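Local coordinates for protein lantibiotic dehydratase (Microbispora corallina, PDB 5EHK) that probably dehydrates serine and threonine residues of the NAI-107 precursor peptide in a tRNA-dependent manner, by glutamylation followed by glutamate elimination, at residues A[164-170]-A[367-373]; A[618-622]-A[655-659]; A[845-849]-A[881-885]. All blocks are in the same frame, centred on the assembly; numbering follows the deposited sequence.

The three contacts illustrate how one long chain closes one long loop and two short ones. Starting from the N terminus, contact 1 pairs strands 167-172 and 366-379 in a large mixed sheet, closing a loop of 196 residues, about half of it helical. Contact 2 follows, with 32 residues between its segments, and lays the end of helix 647-656 against strand 620-624 of a second mixed sheet. Contact 3, in the C-terminal part of the dehydratase, pairs helices 839-848 and 875-895 across 31 residues that hold a β-hairpin. They run in series, neither nesting nor crossing. The centres of contacts 1 and 3 lie about 83 Å apart on opposite sides of the chain's centre; contact 2 is nearer the middle.

Contact 1 (A[164-170]-A[367-373]); sequences TGHRTRT and HVDLRID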
loop_
_atom_site.group_PDB
_atom_site.type_symbol
_atom_site.label_atom_id
_atom_site.label_comp_id
_atom_site.label_asym_id
_atom_site.label_seq_id
_atom_site.Cartn_x
_atom_site.Cartn_y
_atom_site.Cartn_z
ATOM N N THR A 164 43.726 -35.869 -2.056
ATOM C CA THR A 164 44.559 -34.672 -1.984
ATOM C C THR A 164 44.919 -34.134 -3.368
ATOM O O THR A 164 45.526 -33.067 -3.488
ATOM C CB THR A 164 45.864 -34.938 -1.208
ATOM O OG1 THR A 164 46.287 -33.732 -0.559
ATOM C CG2 THR A 164 46.968 -35.444 -2.162
ATOM N N GLY A 165 44.550 -34.869 -4.413
ATOM C CA GLY A 165 44.879 -34.467 -5.770
ATOM C C GLY A 165 43.953 -33.438 -6.409
ATOM O O GLY A 165 43.393 -33.686 -7.473
ATOM N N HIS A 166 43.819 -32.275 -5.782
ATOM C CA HIS A 166 42.911 -31.229 -6.256
ATOM C C HIS A 166 43.425 -30.566 -7.524
ATOM O O HIS A 166 44.614 -30.257 -7.641
ATOM C CB HIS A 166 42.697 -30.170 -5.176
ATOM C CG HIS A 166 42.336 -30.736 -3.839
ATOM N ND1 HIS A 166 41.478 -31.805 -3.691
ATOM C CD2 HIS A 166 42.737 -30.398 -2.592
ATOM C CE1 HIS A 166 41.357 -32.093 -2.408
ATOM N NE2 HIS A 166 42.112 -31.255 -1.719
ATOM N N ARG A 167 42.514 -30.355 -8.470
ATOM C CA ARG A 167 42.835 -29.735 -9.752
ATOM C C ARG A 167 42.055 -28.460 -10.032
ATOM O O ARG A 167 40.872 -28.339 -9.714
ATOM C CB ARG A 167 42.545 -30.722 -10.873
ATOM C CG ARG A 167 43.489 -31.882 -10.933
ATOM C CD ARG A 167 44.910 -31.402 -11.114
ATOM N NE ARG A 167 45.587 -32.312 -12.030
ATOM C CZ ARG A 167 45.501 -32.217 -13.356
ATOM N NH1 ARG A 167 44.764 -31.259 -13.910
ATOM N NH2 ARG A 167 46.135 -33.089 -14.129
ATOM N N THR A 168 42.737 -27.537 -10.692
ATOM C CA THR A 168 42.225 -26.214 -10.985
ATOM C C THR A 168 41.782 -26.147 -12.441
ATOM O O THR A 168 42.337 -26.841 -13.287
ATOM C CB THR A 168 43.319 -25.168 -10.701
ATOM O OG1 THR A 168 43.307 -24.848 -9.310
ATOM C CG2 THR A 168 43.056 -23.908 -11.435
ATOM N N ARG A 169 40.721 -25.398 -12.727
ATOM C CA ARG A 169 40.481 -24.943 -14.100
ATOM C C ARG A 169 40.519 -23.421 -14.091
ATOM O O ARG A 169 39.843 -22.806 -13.268
ATOM C CB ARG A 169 39.117 -25.350 -14.619
ATOM C CG ARG A 169 38.727 -24.498 -15.800
ATOM C CD ARG A 169 37.542 -25.052 -16.514
ATOM N NE ARG A 169 36.358 -24.788 -15.709
ATOM C CZ ARG A 169 35.186 -25.381 -15.882
ATOM N NH1 ARG A 169 35.030 -26.299 -16.833
ATOM N NH2 ARG A 169 34.178 -25.068 -15.084
ATOM N N THR A 170 41.273 -22.819 -15.009
ATOM C CA THR A 170 41.447 -21.363 -15.046
ATOM C C THR A 170 40.984 -20.743 -16.369
ATOM O O THR A 170 41.336 -21.208 -17.448
ATOM C CB THR A 170 42.909 -20.978 -14.766
ATOM O OG1 THR A 170 43.307 -21.576 -13.533
ATOM C CG2 THR A 170 43.083 -19.453 -14.673
ATOM N N HIS A 367 39.349 -16.230 -13.495
ATOM C CA HIS A 367 38.327 -16.906 -12.719
ATOM C C HIS A 367 38.748 -18.359 -12.533
ATOM O O HIS A 367 39.063 -19.059 -13.504
ATOM C CB HIS A 367 36.943 -16.804 -13.383
ATOM C CG HIS A 367 35.872 -17.530 -12.630
ATOM N ND1 HIS A 367 35.228 -16.984 -11.539
ATOM C CD2 HIS A 367 35.348 -18.770 -12.797
ATOM C CE1 HIS A 367 34.350 -17.856 -11.072
ATOM N NE2 HIS A 367 34.401 -18.948 -11.817
ATOM N N VAL A 368 38.810 -18.797 -11.283
ATOM C CA VAL A 368 39.320 -20.134 -10.985
ATOM C C VAL A 368 38.267 -20.988 -10.328
ATOM O O VAL A 368 37.662 -20.581 -9.352
ATOM C CB VAL A 368 40.577 -20.095 -10.070
ATOM C CG1 VAL A 368 40.939 -21.497 -9.584
ATOM C CG2 VAL A 368 41.756 -19.435 -10.795
ATOM N N ASP A 369 38.035 -22.168 -10.882
ATOM C CA ASP A 369 37.201 -23.153 -10.215
ATOM C C ASP A 369 38.101 -24.308 -9.781
ATOM O O ASP A 369 39.034 -24.691 -10.502
ATOM C CB ASP A 369 36.105 -23.694 -11.139
ATOM C CG ASP A 369 35.237 -22.594 -11.772
ATOM O OD1 ASP A 369 35.124 -21.476 -11.196
ATOM O OD2 ASP A 369 34.648 -22.886 -12.851
ATOM N N LEU A 370 37.810 -24.875 -8.616
ATOM C CA LEU A 370 38.638 -25.914 -8.056
ATOM C C LEU A 370 37.899 -27.233 -8.048
ATOM O O LEU A 370 36.805 -27.327 -7.505
ATOM C CB LEU A 370 38.976 -25.559 -6.628
ATOM C CG LEU A 370 40.008 -26.481 -6.000
ATOM C CD1 LEU A 370 41.251 -26.529 -6.878
ATOM C CD2 LEU A 370 40.323 -26.026 -4.586
ATOM N N ARG A 371 38.488 -28.263 -8.646
ATOM C CA ARG A 371 37.911 -29.596 -8.517
ATOM C C ARG A 371 38.518 -30.287 -7.306
ATOM O O ARG A 371 39.740 -30.453 -7.222
ATOM C CB ARG A 371 38.092 -30.454 -9.763
ATOM C CG ARG A 371 37.413 -31.809 -9.618
ATOM C CD ARG A 371 37.497 -32.607 -10.889
ATOM N NE ARG A 371 38.882 -32.811 -11.267
ATOM C CZ ARG A 371 39.631 -33.777 -10.757
ATOM N NH1 ARG A 371 39.099 -34.623 -9.879
ATOM N NH2 ARG A 371 40.899 -33.903 -11.127
ATOM N N ILE A 372 37.661 -30.628 -6.349
ATOM C CA ILE A 372 38.079 -31.301 -5.129
ATOM C C ILE A 372 38.249 -32.810 -5.318
ATOM O O ILE A 372 37.365 -33.474 -5.871
ATOM C CB ILE A 372 37.057 -31.051 -4.009
ATOM C CG1 ILE A 372 37.080 -29.580 -3.589
ATOM C CG2 ILE A 372 37.319 -31.966 -2.818
ATOM C CD1 ILE A 372 38.455 -29.025 -3.204
ATOM N N ASP A 373 39.390 -33.345 -4.879
ATOM C CA ASP A 373 39.600 -34.799 -4.851
ATOM C C ASP A 373 38.896 -35.384 -3.636
ATOM O O ASP A 373 39.397 -35.324 -2.514
ATOM C CB ASP A 373 41.099 -35.151 -4.847
ATOM C CG ASP A 373 41.355 -36.662 -4.913
ATOM O OD1 ASP A 373 40.398 -37.430 -5.160
ATOM O OD2 ASP A 373 42.520 -37.082 -4.723
HETATM O O HOH W 1 36.748 -22.454 -14.695
#
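Every backbone N–H and C=O that Arg167 and Arg169 turn toward segment 367-373 finds a partner. Arg167 N donates to Arg371 O (3.0 Å) and Arg371 N to Arg167 O (2.6 Å); two residues on, Arg169 N binds Asp369 O (2.9 Å) and Asp369 N binds Arg169 O (3.1 Å). These are the hydrogen-bonded pairs of an antiparallel β arrangement, alternating with the non-hydrogen-bonded pairs Thr168–Leu370 and Thr170–Val368. Strand 366-379 is an inner strand of a large mixed sheet: Leu370 and Ile372 make backbone hydrogen bonds to Val149 of strand 147-155, along its other edge, while Thr168 and Thr170 pack on helix 318-339, whose Asp338 OD2 satisfies Thr170 N. The guanidinium of Arg169 is divided among three acceptors: NH2 forms a salt bridge with Asp369 OD2 (3.2 Å), NE donates to water 1 (2.6 Å from NE to its O), and NH1 reaches Thr541 O. That water also donates, weakly, to Asp369 OD2. Before the strand, Gly165, centre of an inverse γ-turn, donates its N to Asp373 OD2 (3.0 Å), and Thr164 N adds a weak bond to the same oxygen. Asp373 N donates to His166 ND1 (2.9 Å), whose ring carries Ile372 CD1 over one face in a CH-π contact.

Contact 2 (A[618-622]-A[655-659]); sequences ERLCL and LGLEG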
loop_
_atom_site.group_PDB
_atom_site.type_symbol
_atom_site.label_atom_id
_atom_site.label_comp_id
_atom_site.label_asym_id
_atom_site.label_seq_id
_atom_site.Cartn_x
_atom_site.Cartn_y
_atom_site.Cartn_z
ATOM N N GLU A 618 -5.754 -17.938 -14.338
ATOM C CA GLU A 618 -4.759 -18.374 -13.367
ATOM C C GLU A 618 -3.312 -17.919 -13.616
ATOM O O GLU A 618 -2.620 -17.542 -12.676
ATOM C CB GLU A 618 -4.807 -19.897 -13.283
ATOM C CG GLU A 618 -3.473 -20.574 -12.958
ATOM C CD GLU A 618 -3.614 -22.094 -12.869
ATOM O OE1 GLU A 618 -3.933 -22.594 -11.757
ATOM O OE2 GLU A 618 -3.431 -22.774 -13.915
ATOM N N ARG A 619 -2.866 -17.918 -14.871
ATOM C CA ARG A 619 -1.448 -17.699 -15.187
ATOM C C ARG A 619 -1.247 -16.867 -16.455
ATOM O O ARG A 619 -2.140 -16.766 -17.300
ATOM C CB ARG A 619 -0.742 -19.055 -15.362
ATOM C CG ARG A 619 -1.549 -20.013 -16.222
ATOM C CD ARG A 619 -0.965 -21.400 -16.319
ATOM N NE ARG A 619 -0.355 -21.605 -17.626
ATOM C CZ ARG A 619 -0.912 -22.285 -18.621
ATOM N NH1 ARG A 619 -2.099 -22.849 -18.458
ATOM N NH2 ARG A 619 -0.276 -22.400 -19.780
ATOM N N LEU A 620 -0.070 -16.265 -16.574
ATOM C CA LEU A 620 0.410 -15.766 -17.842
ATOM C C LEU A 620 1.023 -16.945 -18.526
ATOM O O LEU A 620 1.358 -17.917 -17.873
ATOM C CB LEU A 620 1.499 -14.730 -17.605
ATOM C CG LEU A 620 1.004 -13.373 -17.129
ATOM C CD1 LEU A 620 2.191 -12.509 -16.698
ATOM C CD2 LEU A 620 0.232 -12.743 -18.270
ATOM N N CYS A 621 1.204 -16.882 -19.835
ATOM C CA CYS A 621 1.948 -17.964 -20.506
ATOM C C CYS A 621 2.635 -17.590 -21.790
ATOM O O CYS A 621 2.094 -16.842 -22.604
ATOM C CB CYS A 621 1.059 -19.164 -20.757
ATOM S SG CYS A 621 -0.444 -18.674 -21.474
ATOM N N LEU A 622 3.837 -18.129 -21.949
ATOM C CA LEU A 622 4.679 -17.876 -23.114
ATOM C C LEU A 622 4.227 -18.729 -24.300
ATOM O O LEU A 622 3.952 -19.912 -24.139
ATOM C CB LEU A 622 6.112 -18.234 -22.764
ATOM C CG LEU A 622 7.141 -17.780 -23.764
ATOM C CD1 LEU A 622 7.044 -16.264 -23.905
ATOM C CD2 LEU A 622 8.442 -18.192 -23.195
ATOM N N LEU A 655 8.283 -16.394 -16.457
ATOM C CA LEU A 655 7.154 -17.023 -17.137
ATOM C C LEU A 655 7.263 -18.557 -17.084
ATOM O O LEU A 655 6.264 -19.273 -16.921
ATOM C CB LEU A 655 7.079 -16.527 -18.594
ATOM C CG LEU A 655 6.512 -15.111 -18.765
ATOM C CD1 LEU A 655 6.768 -14.567 -20.142
ATOM C CD2 LEU A 655 5.030 -15.089 -18.463
ATOM N N GLY A 656 8.495 -19.049 -17.179
ATOM C CA GLY A 656 8.733 -20.467 -17.115
ATOM C C GLY A 656 8.204 -21.051 -15.826
ATOM O O GLY A 656 7.780 -22.210 -15.814
ATOM N N LEU A 657 8.200 -20.264 -14.750
ATOM C CA LEU A 657 7.727 -20.783 -13.463
ATOM C C LEU A 657 6.231 -20.542 -13.214
ATOM O O LEU A 657 5.699 -20.925 -12.166
ATOM C CB LEU A 657 8.577 -20.250 -12.314
ATOM C CG LEU A 657 10.060 -20.598 -12.418
ATOM C CD1 LEU A 657 10.868 -19.824 -11.388
ATOM C CD2 LEU A 657 10.314 -22.138 -12.280
ATOM N N GLU A 658 5.554 -19.945 -14.192
ATOM C CA GLU A 658 4.112 -19.748 -14.094
ATOM C C GLU A 658 3.405 -21.106 -13.970
ATOM O O GLU A 658 3.888 -22.126 -14.477
ATOM C CB GLU A 658 3.570 -18.943 -15.292
ATOM C CG GLU A 658 3.802 -17.416 -15.224
ATOM C CD GLU A 658 2.952 -16.712 -14.157
ATOM O OE1 GLU A 658 1.702 -16.652 -14.334
ATOM O OE2 GLU A 658 3.537 -16.199 -13.164
ATOM N N GLY A 659 2.291 -21.119 -13.252
ATOM C CA GLY A 659 1.497 -22.314 -13.101
ATOM C C GLY A 659 2.106 -23.323 -12.154
ATOM O O GLY A 659 1.534 -24.380 -11.928
#
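Leu655, Glu658 and Leu620 bury most of the surface here, and they show how the end of a helix can be fastened to a sheet by one apolar side chain and one carboxylate. Leu655, in the last turn of helix 647-656, points at strand 620-624: its CD2 lies 3.7 Å from Leu620 CB and its CD1 4.1 Å from Leu622 CD1. The two strand leucines can both meet it because β alternation puts them on the same side, with Cys621 between them directed away. The strand is an inner member of a seven-stranded mixed sheet, flanked by strands 611-615 and 629-634, so the helix end packs against one face of that sheet; Leu620 also touches Tyr409, His410 and Phe413 of helix 407-417. Just beyond, Glu658 N bonds Leu655 O (2.9 Å). The CA-to-CB bond of Glu658 points toward the strand, and its OE1 accepts from Leu620 N at 2.9 Å, while OE2 is held in a salt bridge by Arg407. Arg619 lies alongside the same carboxylate, its CA 3.4 Å from Glu658 OE1, although its guanidinium pairs with Glu630. Gly659 has a positive phi (75°) that favours glycine, and a β-carbon there would sit tight against Arg619 CD.

Contact 3 (A[845-849]-A[881-885]); sequences AGIEH and GLLPE
A His–carboxylate hydrogen bond anchors this helix-to-helix packing in the C-terminal region, which in this family is thought to carry out glutamate elimination. Residues 845-847 are helical; His849 (phi/psi -113/12) has left that conformation, its N making weak bonds to Ala845 O and Gly846 O. Segment 881-885 is helical, with a kink at Pro884. His849 CA lies 5.8 Å from Leu882 CA. His849, chi1 m and chi2 -96°, donates NE2 to Glu885 OE1 at 2.8 Å; Glu885 is extended (t, t). Glu848 (chi1 p, chi2 t) brings OE2 to 2.9 Å from Glu885 OE1, a close approach of like charges without a hydrogen bond. Leu882 N stands over the imidazole face, and His849 CE1 is 3.2 Å from Gly881 C; a β-carbon on Gly881 would clash with the ring. Leu882 (t, p) puts CD1 3.6 Å from Gly846 N and 3.9 Å from Ala845 CB. The hairpin of strands 853-861 and 864-872 links the two helices, while Leu883, directed away, packs on Trp879 of the second subunit.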
loop_
_atom_site.group_PDB
_atom_site.type_symbol
_atom_site.label_atom_id
_atom_site.label_comp_id
_atom_site.label_asym_id
_atom_site.label_seq_id
_atom_site.Cartn_x
_atom_site.Cartn_y
_atom_site.Cartn_z
ATOM N N ALA A 845 -27.629 19.219 -27.046
ATOM C CA ALA A 845 -26.662 20.007 -27.783
ATOM C C ALA A 845 -26.035 19.178 -28.887
ATOM O O ALA A 845 -25.910 19.634 -30.017
ATOM C CB ALA A 845 -25.597 20.568 -26.862
ATOM N N GLY A 846 -25.674 17.947 -28.563
ATOM C CA GLY A 846 -25.046 17.070 -29.538
ATOM C C GLY A 846 -25.911 16.815 -30.757
ATOM O O GLY A 846 -25.421 16.720 -31.884
ATOM N N ILE A 847 -27.206 16.681 -30.515
ATOM C CA ILE A 847 -28.163 16.467 -31.577
ATOM C C ILE A 847 -28.249 17.666 -32.521
ATOM O O ILE A 847 -28.060 17.510 -33.727
ATOM C CB ILE A 847 -29.536 16.013 -31.003
ATOM C CG1 ILE A 847 -29.491 14.498 -30.752
ATOM C CG2 ILE A 847 -30.695 16.384 -31.935
ATOM C CD1 ILE A 847 -30.334 14.053 -29.586
ATOM N N GLU A 848 -28.466 18.865 -31.988
ATOM C CA GLU A 848 -28.563 20.039 -32.852
ATOM C C GLU A 848 -27.238 20.353 -33.570
ATOM O O GLU A 848 -27.181 21.284 -34.390
ATOM C CB GLU A 848 -28.999 21.295 -32.089
ATOM C CG GLU A 848 -27.811 22.073 -31.461
ATOM C CD GLU A 848 -28.169 23.478 -30.953
ATOM O OE1 GLU A 848 -29.364 23.869 -31.008
ATOM O OE2 GLU A 848 -27.232 24.201 -30.535
ATOM N N HIS A 849 -26.178 19.611 -33.269
ATOM C CA HIS A 849 -24.925 19.795 -34.001
ATOM C C HIS A 849 -24.641 18.554 -34.837
ATOM O O HIS A 849 -23.530 18.346 -35.335
ATOM C CB HIS A 849 -23.769 20.070 -33.056
ATOM C CG HIS A 849 -23.769 21.452 -32.502
ATOM N ND1 HIS A 849 -23.031 22.471 -33.052
ATOM C CD2 HIS A 849 -24.408 21.981 -31.431
ATOM C CE1 HIS A 849 -23.223 23.575 -32.351
ATOM N NE2 HIS A 849 -24.056 23.305 -31.364
ATOM N N GLY A 881 -18.302 23.345 -33.422
ATOM C CA GLY A 881 -19.661 23.714 -33.076
ATOM C C GLY A 881 -20.073 23.175 -31.725
ATOM O O GLY A 881 -20.361 23.949 -30.809
ATOM N N LEU A 882 -20.084 21.850 -31.601
ATOM C CA LEU A 882 -20.541 21.187 -30.389
ATOM C C LEU A 882 -19.624 21.418 -29.213
ATOM O O LEU A 882 -20.089 21.755 -28.131
ATOM C CB LEU A 882 -20.698 19.689 -30.602
ATOM C CG LEU A 882 -21.034 18.921 -29.322
ATOM C CD1 LEU A 882 -22.359 19.418 -28.750
ATOM C CD2 LEU A 882 -21.103 17.421 -29.613
ATOM N N LEU A 883 -18.325 21.231 -29.413
ATOM C CA LEU A 883 -17.389 21.321 -28.294
ATOM C C LEU A 883 -17.454 22.621 -27.497
ATOM O O LEU A 883 -17.481 22.580 -26.269
ATOM C CB LEU A 883 -15.957 21.072 -28.737
ATOM C CG LEU A 883 -15.007 21.168 -27.556
ATOM C CD1 LEU A 883 -15.285 20.023 -26.596
ATOM C CD2 LEU A 883 -13.621 21.073 -28.092
ATOM N N PRO A 884 -17.506 23.773 -28.181
ATOM C CA PRO A 884 -17.535 24.987 -27.367
ATOM C C PRO A 884 -18.881 25.238 -26.699
ATOM O O PRO A 884 -18.911 25.895 -25.655
ATOM C CB PRO A 884 -17.227 26.089 -28.382
ATOM C CG PRO A 884 -16.541 25.387 -29.501
ATOM C CD PRO A 884 -17.224 24.079 -29.594
ATOM N N GLU A 885 -19.970 24.721 -27.251
ATOM C CA GLU A 885 -21.245 24.874 -26.561
ATOM C C GLU A 885 -21.204 24.049 -25.277
ATOM O O GLU A 885 -21.533 24.540 -24.200
ATOM C CB GLU A 885 -22.424 24.475 -27.453
ATOM C CG GLU A 885 -23.756 24.491 -26.718
ATOM C CD GLU A 885 -24.977 24.345 -27.626
ATOM O OE1 GLU A 885 -24.805 24.220 -28.868
ATOM O OE2 GLU A 885 -26.112 24.326 -27.076
#